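Local coordinates for GGDEF and EAL domain-containing protein (PDB 6PWK) that binds cyclic di-GMP as a GGDEF-EAL receptor of the LapD type and probably relays that signal to large adhesins in biofilm formation, at residues 304-310 and 331-337; 352-358 and 385-391. All blocks are in the same frame, centred on the assembly; numbering follows the deposited sequence.

Both contacts pair neighbouring parallel strands of the EAL domain barrel, and they sit side by side in one sheet, strand 330-336 of contact 1 running next to strand 353-356 of contact 2; their centres are 9 Å apart. Contact 1 supplies Glu304 and Asp334 to the magnesium, contact 2 supplies Arg391 to the same cyclic di-GMP, so the ligand phosphate is approached by metal and guanidinium at once. The two are wired together by a salt bridge from Lys355 NZ to Glu304 OE2 (2.6 Å) and by a probable hydrogen bond from Asp357 N to Tyr336 O (2.7 Å). The Tyr353 ring also packs on Gly332, CZ to CA 3.5 Å.

Contact 1 of 2, residues 304-310 and 331-337. With MG (magnesium ion), chain E; C2E (9,9'-[(2R,3R,3aS,5S,7aR,9R,10R,10aS,12S,14aR)-3,5,10,12-tetrahydroxy-5,12-dioxidooctahydro-2H,7H-difuro[3,2-d:3',2'-j][1,3,7,9,2,8]tetraoxadiphosphacyclododecine-2,9-diyl]bis(2-amino-1,9-dihydro-6H-purin-6-one)), chain C.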
loop_
_atom_site.group_PDB
_atom_site.type_symbol
_atom_site.label_atom_id
_atom_site.label_comp_id
_atom_site.label_asym_id
_atom_site.label_seq_id
_atom_site.Cartn_x
_atom_site.Cartn_y
_atom_site.Cartn_z
ATOM N N GLU A 304 3.835 -8.717 21.878
ATOM C CA GLU A 304 4.695 -9.658 21.169
ATOM C C GLU A 304 4.608 -9.363 19.676
ATOM O O GLU A 304 3.564 -9.576 19.051
ATOM C CB GLU A 304 4.292 -11.096 21.482
ATOM C CG GLU A 304 5.448 -12.079 21.417
ATOM C CD GLU A 304 5.289 -13.235 22.388
ATOM O OE1 GLU A 304 4.782 -14.299 21.976
ATOM O OE2 GLU A 304 5.664 -13.075 23.569
ATOM N N ILE A 305 5.702 -8.879 19.109
ATOM C CA ILE A 305 5.761 -8.438 17.717
ATOM C C ILE A 305 6.574 -9.457 16.928
ATOM O O ILE A 305 7.686 -9.800 17.346
ATOM C CB ILE A 305 6.383 -7.035 17.594
ATOM C CG1 ILE A 305 5.568 -6.026 18.406
ATOM C CG2 ILE A 305 6.467 -6.616 16.141
ATOM C CD1 ILE A 305 6.189 -4.651 18.473
ATOM N N PRO A 306 6.068 -9.960 15.802
ATOM C CA PRO A 306 6.835 -10.941 15.026
ATOM C C PRO A 306 8.110 -10.328 14.470
ATOM O O PRO A 306 8.178 -9.132 14.179
ATOM C CB PRO A 306 5.870 -11.340 13.900
ATOM C CG PRO A 306 4.513 -10.916 14.376
ATOM C CD PRO A 306 4.753 -9.692 15.200
ATOM N N GLU A 307 9.134 -11.175 14.324
ATOM C CA GLU A 307 10.408 -10.707 13.786
ATOM C C GLU A 307 10.252 -10.155 12.375
ATOM O O GLU A 307 10.986 -9.240 11.983
ATOM C CB GLU A 307 11.433 -11.842 13.811
ATOM C CG GLU A 307 12.762 -11.498 13.155
ATOM C CD GLU A 307 13.829 -12.537 13.421
ATOM O OE1 GLU A 307 14.620 -12.350 14.370
ATOM O OE2 GLU A 307 13.872 -13.544 12.684
ATOM N N GLY A 308 9.299 -10.684 11.605
ATOM C CA GLY A 308 9.072 -10.177 10.263
ATOM C C GLY A 308 8.712 -8.705 10.230
ATOM O O GLY A 308 9.001 -8.015 9.249
ATOM N N CYS A 309 8.078 -8.201 11.292
ATOM C CA CYS A 309 7.770 -6.776 11.363
ATOM C C CYS A 309 9.040 -5.939 11.388
ATOM O O CYS A 309 9.167 -4.958 10.648
ATOM C CB CYS A 309 6.925 -6.475 12.599
ATOM S SG CYS A 309 5.181 -6.845 12.442
ATOM N N PHE A 310 9.995 -6.315 12.240
ATOM C CA PHE A 310 11.177 -5.484 12.439
ATOM C C PHE A 310 12.046 -5.416 11.189
ATOM O O PHE A 310 12.683 -4.387 10.935
ATOM C CB PHE A 310 11.994 -6.008 13.619
ATOM C CG PHE A 310 11.309 -5.860 14.949
ATOM C CD1 PHE A 310 11.414 -4.683 15.672
ATOM C CD2 PHE A 310 10.569 -6.903 15.483
ATOM C CE1 PHE A 310 10.789 -4.545 16.897
ATOM C CE2 PHE A 310 9.944 -6.772 16.707
ATOM C CZ PHE A 310 10.053 -5.592 17.415
ATOM N N PHE A 331 7.501 -4.232 24.749
ATOM C CA PHE A 331 7.313 -5.125 23.615
ATOM C C PHE A 331 8.465 -6.118 23.536
ATOM O O PHE A 331 9.538 -5.906 24.108
ATOM C CB PHE A 331 7.198 -4.343 22.300
ATOM C CG PHE A 331 8.435 -3.563 21.949
ATOM C CD1 PHE A 331 9.430 -4.127 21.165
ATOM C CD2 PHE A 331 8.605 -2.267 22.407
ATOM C CE1 PHE A 331 10.569 -3.412 20.845
ATOM C CE2 PHE A 331 9.740 -1.549 22.089
ATOM C CZ PHE A 331 10.724 -2.121 21.308
ATOM N N GLY A 332 8.228 -7.204 22.797
ATOM C CA GLY A 332 9.237 -8.213 22.547
ATOM C C GLY A 332 9.119 -8.756 21.136
ATOM O O GLY A 332 8.237 -8.359 20.372
ATOM N N VAL A 333 10.026 -9.675 20.807
ATOM C CA VAL A 333 10.100 -10.286 19.483
ATOM C C VAL A 333 9.623 -11.728 19.587
ATOM O O VAL A 333 9.942 -12.430 20.554
ATOM C CB VAL A 333 11.528 -10.212 18.909
ATOM C CG1 VAL A 333 11.549 -10.701 17.466
ATOM C CG2 VAL A 333 12.058 -8.791 19.007
ATOM N N ASP A 334 8.860 -12.173 18.588
ATOM C CA ASP A 334 8.175 -13.460 18.659
ATOM C C ASP A 334 8.895 -14.571 17.900
ATOM O O ASP A 334 9.118 -15.652 18.453
ATOM C CB ASP A 334 6.739 -13.311 18.139
ATOM C CG ASP A 334 5.802 -14.366 18.699
ATOM O OD1 ASP A 334 6.267 -15.240 19.461
ATOM O OD2 ASP A 334 4.595 -14.318 18.380
ATOM N N ASN A 335 9.245 -14.345 16.635
ATOM C CA ASN A 335 9.950 -15.338 15.826
ATOM C C ASN A 335 11.451 -15.090 15.811
ATOM O O ASN A 335 12.093 -15.167 14.757
ATOM C CB ASN A 335 9.398 -15.360 14.405
ATOM C CG ASN A 335 8.041 -16.023 14.317
ATOM O OD1 ASN A 335 7.710 -16.892 15.123
ATOM N ND2 ASN A 335 7.245 -15.619 13.333
ATOM N N TYR A 336 12.032 -14.803 16.974
ATOM C CA TYR A 336 13.428 -14.395 17.043
ATOM C C TYR A 336 14.352 -15.485 16.515
ATOM O O TYR A 336 14.279 -16.642 16.939
ATOM C CB TYR A 336 13.799 -14.047 18.483
ATOM C CG TYR A 336 15.250 -13.678 18.645
ATOM C CD1 TYR A 336 15.786 -12.613 17.941
ATOM C CD2 TYR A 336 16.081 -14.388 19.498
ATOM C CE1 TYR A 336 17.107 -12.270 18.077
ATOM C CE2 TYR A 336 17.413 -14.046 19.644
ATOM C CZ TYR A 336 17.919 -12.981 18.929
ATOM O OH TYR A 336 19.241 -12.620 19.059
ATOM N N GLY A 337 15.227 -15.105 15.586
ATOM C CA GLY A 337 16.204 -16.006 15.023
ATOM C C GLY A 337 15.820 -16.626 13.697
ATOM O O GLY A 337 16.663 -17.283 13.077
HETATM MG MG MG E . 3.991 -15.391 20.289
HETATM P P1 C2E C . 2.778 -18.334 18.635
HETATM O O2P C2E C . 3.245 -16.958 19.028
HETATM O O1P C2E C . 4.034 -19.092 18.311
HETATM O "O5'" C2E C . 2.122 -19.138 19.902
HETATM C "C5'" C2E C . 2.618 -20.399 20.204
HETATM C "C4'" C2E C . 1.668 -21.426 19.526
HETATM O "O4'" C2E C . 2.126 -22.634 19.673
HETATM C "C3'" C2E C . 0.303 -21.465 20.235
HETATM O "O3'" C2E C . -0.539 -22.122 19.418
HETATM C "C2'" C2E C . 0.628 -22.379 21.426
HETATM O "O2'" C2E C . -0.630 -22.906 22.027
HETATM C "C1'" C2E C . 1.208 -23.355 20.786
HETATM N N9 C2E C . 2.110 -24.254 21.459
HETATM C C8 C2E C . 2.324 -23.542 22.592
HETATM N N7 C2E C . 3.186 -24.267 23.351
HETATM C C5 C2E C . 3.498 -25.380 22.698
HETATM C C6 C2E C . 4.408 -26.584 23.001
HETATM O O6 C2E C . 5.019 -26.664 24.013
HETATM N N1 C2E C . 4.524 -27.645 22.048
HETATM C C2 C2E C . 3.810 -27.614 20.798
HETATM N N2 C2E C . 3.893 -28.666 19.789
HETATM N N3 C2E C . 2.964 -26.461 20.541
HETATM C C4 C2E C . 2.832 -25.356 21.525
HETATM P P11 C2E C . -1.951 -21.294 19.147
HETATM O O21 C2E C . -2.899 -21.116 20.304
HETATM O O11 C2E C . -2.716 -22.094 18.124
HETATM O O5A C2E C . -1.389 -19.914 18.435
HETATM C C5A C2E C . -0.956 -20.131 17.120
HETATM C C4A C2E C . -0.571 -18.848 16.501
HETATM O O4A C2E C . -1.634 -18.108 16.331
HETATM C C3A C2E C . 0.470 -17.993 17.512
HETATM O O3A C2E C . 1.897 -18.377 17.233
HETATM C C2A C2E C . 0.290 -16.811 17.251
HETATM O O2A C2E C . 1.209 -16.377 16.139
HETATM C C1A C2E C . -1.266 -16.716 16.791
HETATM N N91 C2E C . -2.019 -16.324 17.793
HETATM C C81 C2E C . -2.514 -17.031 18.820
HETATM N N71 C2E C . -3.222 -16.163 19.569
HETATM C C51 C2E C . -3.153 -14.961 19.005
HETATM C C61 C2E C . -3.746 -13.611 19.394
HETATM O O61 C2E C . -4.402 -13.545 20.372
HETATM N N11 C2E C . -3.513 -12.448 18.595
HETATM C C21 C2E C . -2.712 -12.543 17.407
HETATM N N21 C2E C . -2.478 -11.357 16.596
HETATM N N31 C2E C . -2.146 -13.843 17.044
HETATM C C41 C2E C . -2.396 -15.052 17.884
#
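Two parallel strand ends run in register here, Glu304 beside Gly332 and Ile305 beside Val333, each pair with CA atoms 5.0 Å apart. The backbone of Ile305 is satisfied at both ends: its N donates to Gly332 O (2.9 Å), and its O accepts from Asp334 N (2.9 Å). Glu304 OE1 and Asp334 OD1 lie only 3.1 Å apart, a closeness of two acceptors made possible by the magnesium between them. The ion is held by Glu304 OE1 at 2.2 Å, by Asp334 OD1 and OD2 at 2.4 and 2.3 Å, and by phosphate oxygen O2P of C2E at 2.1 Å, with Glu218 and Asn272 completing the site. Acidic and amide side chains, mostly at the C-terminal ends of TIM-like barrel strands, form the metal site, as in other EAL domains. OE2 of Glu304 forms a salt bridge with Lys355 NZ and a hydrogen bond with Tyr353 OH. Past the strands, Glu307 OE1 accepts from Gly337 N (3.1 Å) and is hydrogen-bonded to Tyr345 OH, while its OE2 accepts from the backbone of Asn339. Away from the metal, Phe310 CE2 meets Val333 CG2 at 3.7 Å, and Ile305 CD1 rests on Phe331 CB at 4.0 Å.

Contact 2 of 2, residues 352-358 and 385-391; sequences KYVKLDY and ITTIASR. With C2E (9,9'-[(2R,3R,3aS,5S,7aR,9R,10R,10aS,12S,14aR)-3,5,10,12-tetrahydroxy-5,12-dioxidooctahydro-2H,7H-difuro[3,2-d:3',2'-j][1,3,7,9,2,8]tetraoxadiphosphacyclododecine-2,9-diyl]bis(2-amino-1,9-dihydro-6H-purin-6-one)), chain C.
Strands 353-356 and 386-389 are extended and parallel, their axes 4.6 Å apart at 21°, with Tyr353, Val354 and Lys355 paired to Thr386, Thr387 and Ile388. Helix 367-382 links them in a beta-alpha-beta unit of the EAL barrel. The backbone ladder runs Val354 N to Thr386 O (2.8 Å), Ile388 N to Val354 O (2.7 Å) and Leu356 N to Ile388 O (2.6 Å), preceded by a weak Thr386 N to Lys352 O bond (3.5 Å).

Apolar packing sets Tyr353 CD1 (chi1 p) 3.7 Å from Ile388 CD1 on one face; on the other, Val354 CG2 lies 3.7 Å from Thr387 CG2. Lys355, on the Tyr353 face, sends NZ into salt bridges with Glu304 and Glu218.

Beyond the strands, Arg391 (phi/psi 60°/48°) stacks its guanidinium flat on the Tyr358 ring (chi1 p), CZ 3.4 Å from the centroid, as a cation-pi pair. Its opposite face meets C2E O4', while NH1 makes a weak hydrogen bond to O1P (2.7 Å): charge and flat shape both hold the ligand.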
loop_
_atom_site.group_PDB
_atom_site.type_symbol
_atom_site.label_atom_id
_atom_site.label_comp_id
_atom_site.label_asym_id
_atom_site.label_seq_id
_atom_site.Cartn_x
_atom_site.Cartn_y
_atom_site.Cartn_z
ATOM N N LYS A 352 12.380 -5.616 25.037
ATOM C CA LYS A 352 12.456 -6.072 26.421
ATOM C C LYS A 352 12.865 -7.538 26.495
ATOM O O LYS A 352 13.600 -7.939 27.405
ATOM C CB LYS A 352 11.114 -5.856 27.124
ATOM C CG LYS A 352 11.120 -6.207 28.605
ATOM C CD LYS A 352 9.768 -5.928 29.244
ATOM C CE LYS A 352 9.840 -6.039 30.758
ATOM N NZ LYS A 352 8.560 -5.642 31.407
ATOM N N TYR A 353 12.408 -8.346 25.543
ATOM C CA TYR A 353 12.744 -9.760 25.512
ATOM C C TYR A 353 12.799 -10.228 24.066
ATOM O O TYR A 353 12.377 -9.527 23.144
ATOM C CB TYR A 353 11.738 -10.597 26.307
ATOM C CG TYR A 353 10.336 -10.573 25.742
ATOM C CD1 TYR A 353 9.927 -11.513 24.803
ATOM C CD2 TYR A 353 9.419 -9.615 26.152
ATOM C CE1 TYR A 353 8.645 -11.495 24.284
ATOM C CE2 TYR A 353 8.134 -9.590 25.640
ATOM C CZ TYR A 353 7.753 -10.532 24.707
ATOM O OH TYR A 353 6.476 -10.512 24.196
ATOM N N VAL A 354 13.325 -11.434 23.882
ATOM C CA VAL A 354 13.299 -12.122 22.598
ATOM C C VAL A 354 12.825 -13.547 22.846
ATOM O O VAL A 354 13.428 -14.279 23.639
ATOM C CB VAL A 354 14.671 -12.108 21.895
ATOM C CG1 VAL A 354 14.963 -10.724 21.338
ATOM C CG2 VAL A 354 15.780 -12.531 22.850
ATOM N N LYS A 355 11.728 -13.927 22.199
ATOM C CA LYS A 355 11.208 -15.286 22.272
ATOM C C LYS A 355 11.717 -16.048 21.055
ATOM O O LYS A 355 11.404 -15.683 19.918
ATOM C CB LYS A 355 9.681 -15.288 22.328
ATOM C CG LYS A 355 9.081 -16.599 22.809
ATOM C CD LYS A 355 7.624 -16.425 23.214
ATOM C CE LYS A 355 7.484 -15.426 24.354
ATOM N NZ LYS A 355 6.078 -15.314 24.833
ATOM N N LEU A 356 12.510 -17.089 21.298
ATOM C CA LEU A 356 13.185 -17.793 20.217
ATOM C C LEU A 356 12.186 -18.395 19.237
ATOM O O LEU A 356 11.054 -18.732 19.593
ATOM C CB LEU A 356 14.080 -18.897 20.779
ATOM C CG LEU A 356 15.362 -18.460 21.486
ATOM C CD1 LEU A 356 16.008 -19.643 22.188
ATOM C CD2 LEU A 356 16.323 -17.839 20.489
ATOM N N ASP A 357 12.618 -18.514 17.984
ATOM C CA ASP A 357 11.857 -19.260 16.993
ATOM C C ASP A 357 11.685 -20.697 17.467
ATOM O O ASP A 357 12.649 -21.344 17.887
ATOM C CB ASP A 357 12.575 -19.215 15.642
ATOM C CG ASP A 357 11.757 -19.822 14.513
ATOM O OD1 ASP A 357 10.648 -20.336 14.773
ATOM O OD2 ASP A 357 12.226 -19.778 13.357
ATOM N N TYR A 358 10.448 -21.195 17.407
ATOM C CA TYR A 358 10.171 -22.539 17.900
ATOM C C TYR A 358 10.843 -23.622 17.070
ATOM O O TYR A 358 10.875 -24.777 17.506
ATOM C CB TYR A 358 8.661 -22.782 17.959
ATOM C CG TYR A 358 7.994 -23.081 16.632
ATOM C CD1 TYR A 358 7.540 -22.056 15.811
ATOM C CD2 TYR A 358 7.794 -24.391 16.214
ATOM C CE1 TYR A 358 6.920 -22.328 14.604
ATOM C CE2 TYR A 358 7.178 -24.673 15.011
ATOM C CZ TYR A 358 6.743 -23.638 14.210
ATOM O OH TYR A 358 6.127 -23.917 13.014
ATOM N N ILE A 385 18.983 -8.163 27.243
ATOM C CA ILE A 385 17.659 -8.528 26.757
ATOM C C ILE A 385 17.369 -9.964 27.169
ATOM O O ILE A 385 18.182 -10.864 26.932
ATOM C CB ILE A 385 17.558 -8.354 25.233
ATOM C CG1 ILE A 385 17.739 -6.879 24.871
ATOM C CG2 ILE A 385 16.234 -8.888 24.713
ATOM C CD1 ILE A 385 17.802 -6.620 23.396
ATOM N N THR A 386 16.208 -10.173 27.786
ATOM C CA THR A 386 15.821 -11.500 28.242
ATOM C C THR A 386 15.531 -12.405 27.051
ATOM O O THR A 386 14.813 -12.018 26.125
ATOM C CB THR A 386 14.593 -11.405 29.146
ATOM O OG1 THR A 386 14.863 -10.516 30.237
ATOM C CG2 THR A 386 14.223 -12.772 29.692
ATOM N N THR A 387 16.094 -13.610 27.070
ATOM C CA THR A 387 15.828 -14.605 26.042
ATOM C C THR A 387 14.826 -15.626 26.560
ATOM O O THR A 387 14.910 -16.068 27.711
ATOM C CB THR A 387 17.110 -15.320 25.609
ATOM O OG1 THR A 387 17.653 -16.042 26.721
ATOM C CG2 THR A 387 18.132 -14.317 25.105
ATOM N N ILE A 388 13.877 -15.997 25.705
ATOM C CA ILE A 388 12.813 -16.928 26.059
ATOM C C ILE A 388 12.784 -18.036 25.017
ATOM O O ILE A 388 12.611 -17.764 23.823
ATOM C CB ILE A 388 11.444 -16.232 26.143
ATOM C CG1 ILE A 388 11.491 -15.068 27.137
ATOM C CG2 ILE A 388 10.359 -17.233 26.516
ATOM C CD1 ILE A 388 10.184 -14.315 27.265
ATOM N N ALA A 389 12.959 -19.277 25.462
ATOM C CA ALA A 389 12.774 -20.422 24.585
ATOM C C ALA A 389 11.287 -20.703 24.412
ATOM O O ALA A 389 10.487 -20.512 25.331
ATOM C CB ALA A 389 13.483 -21.655 25.143
ATOM N N SER A 390 10.920 -21.164 23.219
ATOM C CA SER A 390 9.524 -21.237 22.814
ATOM C C SER A 390 9.135 -22.664 22.458
ATOM O O SER A 390 9.894 -23.382 21.799
ATOM C CB SER A 390 9.256 -20.311 21.619
ATOM O OG SER A 390 7.906 -20.390 21.194
ATOM N N ARG A 391 7.939 -23.059 22.904
ATOM C CA ARG A 391 7.313 -24.327 22.524
ATOM C C ARG A 391 8.179 -25.526 22.918
ATOM O O ARG A 391 8.403 -26.449 22.133
ATOM C CB ARG A 391 6.975 -24.336 21.030
ATOM C CG ARG A 391 5.612 -23.714 20.744
ATOM C CD ARG A 391 5.575 -22.790 19.535
ATOM N NE ARG A 391 5.213 -23.488 18.305
ATOM C CZ ARG A 391 4.561 -22.925 17.293
ATOM N NH1 ARG A 391 4.189 -21.654 17.367
ATOM N NH2 ARG A 391 4.270 -23.633 16.212
HETATM P P1 C2E C . 2.778 -18.334 18.635
HETATM O O2P C2E C . 3.245 -16.958 19.028
HETATM O O1P C2E C . 4.034 -19.092 18.311
HETATM O "O5'" C2E C . 2.122 -19.138 19.902
HETATM C "C5'" C2E C . 2.618 -20.399 20.204
HETATM C "C4'" C2E C . 1.668 -21.426 19.526
HETATM O "O4'" C2E C . 2.126 -22.634 19.673
HETATM C "C3'" C2E C . 0.303 -21.465 20.235
HETATM O "O3'" C2E C . -0.539 -22.122 19.418
HETATM C "C2'" C2E C . 0.628 -22.379 21.426
HETATM O "O2'" C2E C . -0.630 -22.906 22.027
HETATM C "C1'" C2E C . 1.208 -23.355 20.786
HETATM N N9 C2E C . 2.110 -24.254 21.459
HETATM C C8 C2E C . 2.324 -23.542 22.592
HETATM N N7 C2E C . 3.186 -24.267 23.351
HETATM C C5 C2E C . 3.498 -25.380 22.698
HETATM C C6 C2E C . 4.408 -26.584 23.001
HETATM O O6 C2E C . 5.019 -26.664 24.013
HETATM N N1 C2E C . 4.524 -27.645 22.048
HETATM C C2 C2E C . 3.810 -27.614 20.798
HETATM N N2 C2E C . 3.893 -28.666 19.789
HETATM N N3 C2E C . 2.964 -26.461 20.541
HETATM C C4 C2E C . 2.832 -25.356 21.525
HETATM P P11 C2E C . -1.951 -21.294 19.147
HETATM O O21 C2E C . -2.899 -21.116 20.304
HETATM O O11 C2E C . -2.716 -22.094 18.124
HETATM O O5A C2E C . -1.389 -19.914 18.435
HETATM C C5A C2E C . -0.956 -20.131 17.120
HETATM C C4A C2E C . -0.571 -18.848 16.501
HETATM O O4A C2E C . -1.634 -18.108 16.331
HETATM C C3A C2E C . 0.470 -17.993 17.512
HETATM O O3A C2E C . 1.897 -18.377 17.233
HETATM C C2A C2E C . 0.290 -16.811 17.251
HETATM O O2A C2E C . 1.209 -16.377 16.139
HETATM C C1A C2E C . -1.266 -16.716 16.791
HETATM N N91 C2E C . -2.019 -16.324 17.793
HETATM C C81 C2E C . -2.514 -17.031 18.820
HETATM N N71 C2E C . -3.222 -16.163 19.569
HETATM C C51 C2E C . -3.153 -14.961 19.005
HETATM C C61 C2E C . -3.746 -13.611 19.394
HETATM O O61 C2E C . -4.402 -13.545 20.372
HETATM N N11 C2E C . -3.513 -12.448 18.595
HETATM C C21 C2E C . -2.712 -12.543 17.407
HETATM N N21 C2E C . -2.478 -11.357 16.596
HETATM N N31 C2E C . -2.146 -13.843 17.044
HETATM C C41 C2E C . -2.396 -15.052 17.884
#